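Local atomic coordinates of tRNA (uracil(54)-C(5))-methyltransferase (Pyrococcus abyssi, PDB entry 2JJQ), a protein that catalyses the S-adenosyl-L-methionine-dependent methylation of uridine 54 in tRNA to 5-methyluridine. Residues A[195-200]-A[206-211]; A[131-136]-A[166-171]. All coordinates share one frame; numbering follows the deposited sequence.

Contact 1 (A[195-200]-A[206-211]); sequences MVLREG and VMVNFV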
ATOM      1  N   MET A 195     -12.663  -4.589 -11.701  1.00 13.86           N
ATOM      2  CA  MET A 195     -12.474  -3.243 -12.204  1.00 15.10           C
ATOM      3  C   MET A 195     -11.460  -2.636 -11.234  1.00 14.79           C
ATOM      4  O   MET A 195     -11.764  -2.503 -10.057  1.00 13.92           O
ATOM      5  CB  MET A 195     -13.759  -2.422 -12.106  1.00 14.56           C
ATOM      6  CG  MET A 195     -13.502  -0.903 -12.374  1.00 18.02           C
ATOM      7  SD  MET A 195     -14.968   0.109 -12.687  1.00 19.52           S
ATOM      8  CE  MET A 195     -15.735   0.148 -11.054  1.00 16.56           C
ATOM      9  N   VAL A 196     -10.263  -2.330 -11.718  1.00 13.92           N
ATOM     10  CA  VAL A 196      -9.259  -1.693 -10.839  1.00 14.36           C
ATOM     11  C   VAL A 196      -9.258  -0.213 -11.155  1.00 15.09           C
ATOM     12  O   VAL A 196      -9.159   0.173 -12.337  1.00 15.01           O
ATOM     13  CB  VAL A 196      -7.844  -2.263 -11.094  1.00 15.47           C
ATOM     14  CG1 VAL A 196      -6.779  -1.452 -10.232  1.00 14.14           C
ATOM     15  CG2 VAL A 196      -7.765  -3.778 -10.835  1.00 15.92           C
ATOM     16  N   LEU A 197      -9.423   0.632 -10.149  1.00 13.48           N
ATOM     17  CA  LEU A 197      -9.527   2.057 -10.393  1.00 14.53           C
ATOM     18  C   LEU A 197      -8.276   2.706  -9.817  1.00 14.77           C
ATOM     19  O   LEU A 197      -7.867   2.379  -8.707  1.00 13.33           O
ATOM     20  CB  LEU A 197     -10.762   2.605  -9.669  1.00 16.46           C
ATOM     21  CG  LEU A 197     -12.109   2.438 -10.352  1.00 22.62           C
ATOM     22  CD1 LEU A 197     -13.242   2.791  -9.341  1.00 26.73           C
ATOM     23  CD2 LEU A 197     -12.134   3.443 -11.538  1.00 23.42           C
ATOM     24  N   ARG A 198      -7.649   3.600 -10.572  1.00 12.76           N
ATOM     25  CA  ARG A 198      -6.525   4.357 -10.045  1.00 12.83           C
ATOM     26  C   ARG A 198      -6.741   5.820 -10.300  1.00 12.67           C
ATOM     27  O   ARG A 198      -7.407   6.199 -11.298  1.00 12.90           O
ATOM     28  CB  ARG A 198      -5.215   3.874 -10.687  1.00 10.82           C
ATOM     29  CG  ARG A 198      -5.015   2.377 -10.459  1.00 14.60           C
ATOM     30  CD  ARG A 198      -3.680   1.854 -10.933  1.00 18.61           C
ATOM     31  NE  ARG A 198      -2.654   2.266  -9.970  1.00 22.68           N
ATOM     32  CZ  ARG A 198      -1.448   1.717  -9.869  1.00 25.01           C
ATOM     33  NH1 ARG A 198      -1.089   0.727 -10.683  1.00 20.26           N
ATOM     34  NH2 ARG A 198      -0.606   2.198  -8.963  1.00 19.58           N
ATOM     35  N   GLU A 199      -6.210   6.681  -9.426  1.00 11.78           N
ATOM     36  CA  GLU A 199      -6.282   8.088  -9.746  1.00 14.26           C
ATOM     37  C   GLU A 199      -5.138   8.891  -9.173  1.00 13.96           C
ATOM     38  O   GLU A 199      -4.550   8.503  -8.152  1.00 15.29           O
ATOM     39  CB  GLU A 199      -7.631   8.722  -9.354  1.00 15.54           C
ATOM     40  CG  GLU A 199      -7.804   9.080  -7.968  1.00 19.41           C
ATOM     41  CD  GLU A 199      -9.197   9.711  -7.695  1.00 23.10           C
ATOM     42  OE1 GLU A 199      -9.910  10.136  -8.649  1.00 21.50           O
ATOM     43  OE2 GLU A 199      -9.571   9.757  -6.510  1.00 20.21           O
ATOM     44  N   GLY A 200      -4.823   9.984  -9.836  1.00 12.55           N
ATOM     45  CA  GLY A 200      -3.771  10.887  -9.338  1.00 13.10           C
ATOM     46  C   GLY A 200      -4.489  11.904  -8.497  1.00 13.56           C
ATOM     47  O   GLY A 200      -5.332  12.693  -9.013  1.00 15.88           O
ATOM     48  N   VAL A 206      -7.701   9.877 -14.015  1.00 14.19           N
ATOM     49  CA  VAL A 206      -8.266   8.634 -13.535  1.00 13.37           C
ATOM     50  C   VAL A 206      -8.043   7.560 -14.583  1.00 13.43           C
ATOM     51  O   VAL A 206      -8.261   7.789 -15.784  1.00 13.95           O
ATOM     52  CB  VAL A 206      -9.773   8.763 -13.349  1.00 14.71           C
ATOM     53  CG1 VAL A 206     -10.361   7.484 -12.735  1.00 14.85           C
ATOM     54  CG2 VAL A 206     -10.049   9.952 -12.444  1.00 15.94           C
ATOM     55  N   MET A 207      -7.616   6.398 -14.130  1.00 11.68           N
ATOM     56  CA  MET A 207      -7.455   5.214 -14.981  1.00 11.43           C
ATOM     57  C   MET A 207      -8.365   4.081 -14.494  1.00 12.24           C
ATOM     58  O   MET A 207      -8.482   3.837 -13.286  1.00 11.93           O
ATOM     59  CB  MET A 207      -5.997   4.754 -14.894  1.00 11.15           C
ATOM     60  CG  MET A 207      -5.773   3.321 -15.520  1.00 11.50           C
ATOM     61  SD  MET A 207      -4.038   2.847 -15.314  1.00 18.18           S
ATOM     62  CE  MET A 207      -3.293   4.028 -16.457  1.00 13.02           C
ATOM     63  N   VAL A 208      -9.053   3.405 -15.423  1.00 12.40           N
ATOM     64  CA  VAL A 208      -9.849   2.244 -15.043  1.00 13.54           C
ATOM     65  C   VAL A 208      -9.292   1.073 -15.823  1.00 14.56           C
ATOM     66  O   VAL A 208      -8.919   1.230 -16.982  1.00 15.31           O
ATOM     67  CB  VAL A 208     -11.340   2.444 -15.244  1.00 14.88           C
ATOM     68  CG1 VAL A 208     -11.666   2.623 -16.708  1.00 16.46           C
ATOM     69  CG2 VAL A 208     -12.117   1.261 -14.657  1.00 17.54           C
ATOM     70  N   ASN A 209      -9.195  -0.082 -15.180  1.00 13.71           N
ATOM     71  CA  ASN A 209      -8.641  -1.263 -15.799  1.00 14.83           C
ATOM     72  C   ASN A 209      -9.622  -2.417 -15.566  1.00 14.94           C
ATOM     73  O   ASN A 209      -9.932  -2.750 -14.424  1.00 15.66           O
ATOM     74  CB  ASN A 209      -7.273  -1.589 -15.167  1.00 14.57           C
ATOM     75  CG  ASN A 209      -6.652  -2.876 -15.704  1.00 15.46           C
ATOM     76  OD1 ASN A 209      -6.875  -3.260 -16.844  1.00 16.83           O
ATOM     77  ND2 ASN A 209      -5.816  -3.518 -14.896  1.00 14.97           N
ATOM     78  N   PHE A 210     -10.136  -2.983 -16.647  1.00 13.43           N
ATOM     79  CA  PHE A 210     -11.053  -4.145 -16.611  1.00 14.55           C
ATOM     80  C   PHE A 210     -10.243  -5.379 -16.775  1.00 15.25           C
ATOM     81  O   PHE A 210      -9.616  -5.596 -17.825  1.00 15.32           O
ATOM     82  CB  PHE A 210     -12.132  -4.009 -17.727  1.00 16.07           C
ATOM     83  CG  PHE A 210     -12.950  -2.743 -17.571  1.00 15.40           C
ATOM     84  CD1 PHE A 210     -13.794  -2.587 -16.462  1.00 19.26           C
ATOM     85  CD2 PHE A 210     -12.807  -1.688 -18.456  1.00 16.63           C
ATOM     86  CE1 PHE A 210     -14.530  -1.391 -16.263  1.00 18.52           C
ATOM     87  CE2 PHE A 210     -13.532  -0.496 -18.256  1.00 16.43           C
ATOM     88  CZ  PHE A 210     -14.378  -0.357 -17.162  1.00 18.31           C
ATOM     89  N   VAL A 211     -10.211  -6.208 -15.724  1.00 13.82           N
ATOM     90  CA  VAL A 211      -9.477  -7.444 -15.797  1.00 14.64           C
ATOM     91  C   VAL A 211     -10.482  -8.551 -16.078  1.00 14.23           C
ATOM     92  O   VAL A 211     -11.471  -8.669 -15.370  1.00 15.34           O
ATOM     93  CB  VAL A 211      -8.735  -7.739 -14.443  1.00 14.97           C
ATOM     94  CG1 VAL A 211      -7.970  -9.020 -14.514  1.00 16.57           C
ATOM     95  CG2 VAL A 211      -7.807  -6.513 -14.005  1.00 14.19           C
TER
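The Phe210 ring has the sulfur of Met195 set obliquely against it. Met195 SD lies 5.1 Å from the centroid of the Phe210 ring, 65° off the ring normal, a Met-aromatic contact. The nearest ring atom is CE1, with Met195 SD to Phe210 CE1 at 3.9 Å. The two side chains run alongside each other and point the same way. Phe224 also meets the Phe210 ring. The polar ends of the other flat groups find partners beyond the hairpin: Arg198 NH1 bonds the backbone O of Ser269, Asn209 OD1 bonds Ser232 OG, and the Glu199 carboxylate bonds Thr163 OG1 through OE1 and pairs with Lys201 through OE2.

Val208 CG2 touches both Met195 and Leu197. Val208 CG2 is 3.4 Å from Met195 CG, tighter than usual for two carbons, and 3.8 Å from Leu197 CD2. Met195 turns its CG anti to the backbone N (chi1 169°), which lays the chain across Val208. Farther along, Val206 CG2 packs beside Glu199.

The strands form an antiparallel beta hairpin within a five-stranded mixed sheet. Val196 and Asn209 are a hydrogen-bonded pair, and so are Arg198 and Met207. Arg198 N to Met207 O is nearly straight, 2.8 Å with 174° at the hydrogen. Asn209 N to Val196 O is more bent, at 2.9 Å.

Met195, Leu197 and Val206 face helix 162-178. Val196, Arg198, Met207 and Asn209 are on the other face. The Arg198 side chain is about 9 Å from the bound S-adenosyl-L-homocysteine, and the Arg198 end of this face probably lies toward that site. Val196 and Val211 meet at an angle, with Val196 CG2 4.2 Å from Val211 CG2.

Contact 2 (A[131-136]-A[166-171]); sequences IDLAIT and EAIERL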
ATOM      1  N   ILE A 131      -8.004   1.040  -5.999  1.00 14.32           N
ATOM      2  CA  ILE A 131      -8.847   0.022  -5.399  1.00 14.74           C
ATOM      3  C   ILE A 131      -9.129  -1.039  -6.453  1.00 15.07           C
ATOM      4  O   ILE A 131      -9.129  -0.711  -7.672  1.00 15.79           O
ATOM      5  CB  ILE A 131     -10.156   0.577  -4.867  1.00 16.32           C
ATOM      6  CG1 ILE A 131     -10.969   1.258  -5.961  1.00 14.62           C
ATOM      7  CG2 ILE A 131      -9.855   1.543  -3.677  1.00 19.62           C
ATOM      8  CD1 ILE A 131     -12.248   1.832  -5.354  1.00 23.14           C
ATOM      9  N   ASP A 132      -9.277  -2.284  -6.004  1.00 15.46           N
ATOM     10  CA  ASP A 132      -9.501  -3.427  -6.898  1.00 17.11           C
ATOM     11  C   ASP A 132     -10.875  -3.959  -6.511  1.00 19.04           C
ATOM     12  O   ASP A 132     -11.069  -4.451  -5.378  1.00 18.32           O
ATOM     13  CB  ASP A 132      -8.385  -4.472  -6.700  1.00 19.97           C
ATOM     14  CG  ASP A 132      -6.962  -3.897  -7.040  1.00 24.36           C
ATOM     15  OD1 ASP A 132      -6.626  -2.737  -6.676  1.00 30.40           O
ATOM     16  OD2 ASP A 132      -6.142  -4.598  -7.659  1.00 30.27           O
ATOM     17  N   LEU A 133     -11.856  -3.739  -7.376  1.00 16.78           N
ATOM     18  CA  LEU A 133     -13.221  -4.159  -7.108  1.00 16.46           C
ATOM     19  C   LEU A 133     -13.536  -5.418  -7.892  1.00 16.51           C
ATOM     20  O   LEU A 133     -13.350  -5.475  -9.118  1.00 16.44           O
ATOM     21  CB  LEU A 133     -14.193  -3.048  -7.524  1.00 15.36           C
ATOM     22  CG  LEU A 133     -14.042  -1.710  -6.788  1.00 20.38           C
ATOM     23  CD1 LEU A 133     -14.713  -0.598  -7.575  1.00 20.56           C
ATOM     24  CD2 LEU A 133     -14.648  -1.842  -5.409  1.00 23.56           C
ATOM     25  N   ALA A 134     -13.968  -6.464  -7.184  1.00 15.26           N
ATOM     26  CA  ALA A 134     -14.437  -7.648  -7.843  1.00 16.16           C
ATOM     27  C   ALA A 134     -15.834  -7.420  -8.444  1.00 17.10           C
ATOM     28  O   ALA A 134     -16.678  -6.743  -7.842  1.00 17.92           O
ATOM     29  CB  ALA A 134     -14.433  -8.883  -6.853  1.00 16.00           C
ATOM     30  N   ILE A 135     -16.081  -8.007  -9.622  1.00 18.33           N
ATOM     31  CA  ILE A 135     -17.353  -7.753 -10.334  1.00 18.21           C
ATOM     32  C   ILE A 135     -18.054  -9.107 -10.456  1.00 20.10           C
ATOM     33  O   ILE A 135     -17.688  -9.932 -11.255  1.00 18.23           O
ATOM     34  CB  ILE A 135     -17.092  -7.131 -11.731  1.00 18.97           C
ATOM     35  CG1 ILE A 135     -16.200  -5.874 -11.599  1.00 16.39           C
ATOM     36  CG2 ILE A 135     -18.407  -6.868 -12.510  1.00 17.86           C
ATOM     37  CD1 ILE A 135     -15.607  -5.469 -12.937  1.00 21.34           C
ATOM     38  N   THR A 136     -19.057  -9.352  -9.624  1.00 22.79           N
ATOM     39  CA  THR A 136     -19.565 -10.713  -9.549  1.00 25.29           C
ATOM     40  C   THR A 136     -21.074 -10.758  -9.736  1.00 27.06           C
ATOM     41  O   THR A 136     -21.757  -9.732  -9.721  1.00 26.88           O
ATOM     42  CB  THR A 136     -19.201 -11.372  -8.194  1.00 24.93           C
ATOM     43  OG1 THR A 136     -20.037 -10.823  -7.172  1.00 25.94           O
ATOM     44  CG2 THR A 136     -17.762 -11.058  -7.790  1.00 25.34           C
ATOM     45  N   GLU A 166     -18.884   7.077  -9.044  1.00 22.89           N
ATOM     46  CA  GLU A 166     -19.044   7.285 -10.478  1.00 22.66           C
ATOM     47  C   GLU A 166     -18.622   6.042 -11.316  1.00 21.27           C
ATOM     48  O   GLU A 166     -19.329   5.617 -12.260  1.00 20.22           O
ATOM     49  CB  GLU A 166     -18.282   8.540 -10.971  1.00 24.27           C
ATOM     50  CG  GLU A 166     -18.108   8.459 -12.534  1.00 27.85           C
ATOM     51  CD  GLU A 166     -17.501   9.703 -13.217  1.00 33.34           C
ATOM     52  OE1 GLU A 166     -17.069  10.652 -12.523  1.00 34.47           O
ATOM     53  OE2 GLU A 166     -17.436   9.701 -14.477  1.00 35.05           O
ATOM     54  N   ALA A 167     -17.484   5.442 -10.993  1.00 19.60           N
ATOM     55  CA  ALA A 167     -17.030   4.297 -11.766  1.00 18.40           C
ATOM     56  C   ALA A 167     -17.987   3.141 -11.605  1.00 17.70           C
ATOM     57  O   ALA A 167     -18.297   2.453 -12.557  1.00 16.75           O
ATOM     58  CB  ALA A 167     -15.584   3.874 -11.346  1.00 18.39           C
ATOM     59  N   ILE A 168     -18.410   2.907 -10.369  1.00 18.00           N
ATOM     60  CA  ILE A 168     -19.329   1.835 -10.096  1.00 18.48           C
ATOM     61  C   ILE A 168     -20.634   2.101 -10.854  1.00 18.61           C
ATOM     62  O   ILE A 168     -21.161   1.245 -11.545  1.00 18.28           O
ATOM     63  CB  ILE A 168     -19.514   1.636  -8.584  1.00 19.44           C
ATOM     64  CG1 ILE A 168     -18.200   1.076  -7.990  1.00 19.60           C
ATOM     65  CG2 ILE A 168     -20.589   0.565  -8.310  1.00 18.97           C
ATOM     66  CD1 ILE A 168     -18.179   1.133  -6.447  1.00 21.64           C
ATOM     67  N   GLU A 169     -21.139   3.310 -10.775  1.00 19.54           N
ATOM     68  CA  GLU A 169     -22.405   3.522 -11.455  1.00 21.49           C
ATOM     69  C   GLU A 169     -22.285   3.354 -12.976  1.00 20.77           C
ATOM     70  O   GLU A 169     -23.147   2.709 -13.578  1.00 21.22           O
ATOM     71  CB  GLU A 169     -23.030   4.844 -11.034  1.00 22.10           C
ATOM     72  CG  GLU A 169     -22.456   6.079 -11.631  1.00 31.24           C
ATOM     73  CD  GLU A 169     -23.246   7.315 -11.178  1.00 39.76           C
ATOM     74  OE1 GLU A 169     -23.233   7.612  -9.959  1.00 42.85           O
ATOM     75  OE2 GLU A 169     -23.898   7.961 -12.039  1.00 42.86           O
ATOM     76  N   ARG A 170     -21.196   3.847 -13.594  1.00 20.61           N
ATOM     77  CA  ARG A 170     -20.980   3.608 -15.022  1.00 20.27           C
ATOM     78  C   ARG A 170     -20.786   2.129 -15.312  1.00 19.06           C
ATOM     79  O   ARG A 170     -21.151   1.626 -16.373  1.00 18.87           O
ATOM     80  CB  ARG A 170     -19.760   4.341 -15.544  1.00 20.26           C
ATOM     81  CG  ARG A 170     -19.697   5.830 -15.273  1.00 24.05           C
ATOM     82  CD  ARG A 170     -20.662   6.610 -16.061  1.00 31.83           C
ATOM     83  NE  ARG A 170     -20.274   8.038 -16.001  1.00 36.65           N
ATOM     84  CZ  ARG A 170     -19.653   8.656 -17.000  1.00 36.09           C
ATOM     85  NH1 ARG A 170     -19.388   7.968 -18.095  1.00 31.52           N
ATOM     86  NH2 ARG A 170     -19.337   9.947 -16.926  1.00 38.45           N
ATOM     87  N   LEU A 171     -20.136   1.430 -14.388  1.00 18.65           N
ATOM     88  CA  LEU A 171     -19.839   0.042 -14.667  1.00 18.52           C
ATOM     89  C   LEU A 171     -21.157  -0.728 -14.789  1.00 18.35           C
ATOM     90  O   LEU A 171     -21.311  -1.607 -15.637  1.00 17.42           O
ATOM     91  CB  LEU A 171     -18.996  -0.567 -13.526  1.00 18.29           C
ATOM     92  CG  LEU A 171     -18.680  -2.058 -13.714  1.00 19.67           C
ATOM     93  CD1 LEU A 171     -18.044  -2.457 -15.061  1.00 20.59           C
ATOM     94  CD2 LEU A 171     -17.785  -2.536 -12.511  1.00 21.35           C
TER
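Leu171 N donates a backbone hydrogen bond of 2.8 Å to Ala167 O, and this helical turn sets Leu171 against Ile135 of the strand. The bond one residue earlier, Arg170 N to Glu166 O, measures 2.9 Å. No hydrogen bond passes between strand and helix. The contact is made by four buried aliphatic side chains in two pairs.

In the first pair, Ile135 and Leu171 reach toward each other tip to tip. Ile135 CD1 is 3.7 Å from Leu171 CD2, and Ile135 CG1 is nearly as close to the same methyl. With chi1 at 178°, Leu171 carries CG away from its backbone N, and this brings CD2 out to the tip of Ile135. In the second pair, Leu133 and Ile168 cross at about a right angle. Leu133 CD1 rests on the outer branch of Ile168, 3.9 Å from Ile168 CG1 and 4.0 Å from Ile168 CD1. The CB of Ile168 does not point at the strand, but its longer branch swings back to it.

This is helix-on-sheet packing. Strand 130-136 is an outermost strand of the five-stranded mixed sheet, and helix 162-178 lies against one of its faces. Leu133 and Ile135, two apart on the strand, point to the helix. They meet Ile168 and Leu171, three apart on the helix. Ile131 continues the row by touching Ser164, and Ile135 also touches Ile175.

On the helix, Arg170 turns from the strand and pairs with Asp225. The side chain of Leu133 is about 5 Å from that of Cys157, a ligand of the [4Fe-4S] cluster by similarity.

Overall arrangement
After the N-terminal TRAM-like domain and helix 97-112, the chain reaches strand 130-136. It then runs through two short strands and past Cys157 into helix 162-178, which packs back on that strand. Contact 2 closes this loop. The chain next enters strand 192-199, neighbour of strand 130-136 in the sheet, and turns back as strand 206-212. Contact 1 closes that short hairpin. The two closures follow in series and neither nests nor crosses. They touch in space, their centres about 9 Å apart. Met195 N and Leu197 N probably bond Leu133 O and Ile131 O, and Leu197 packs on Ala167. One helix thus spans the edge strand and the hairpin.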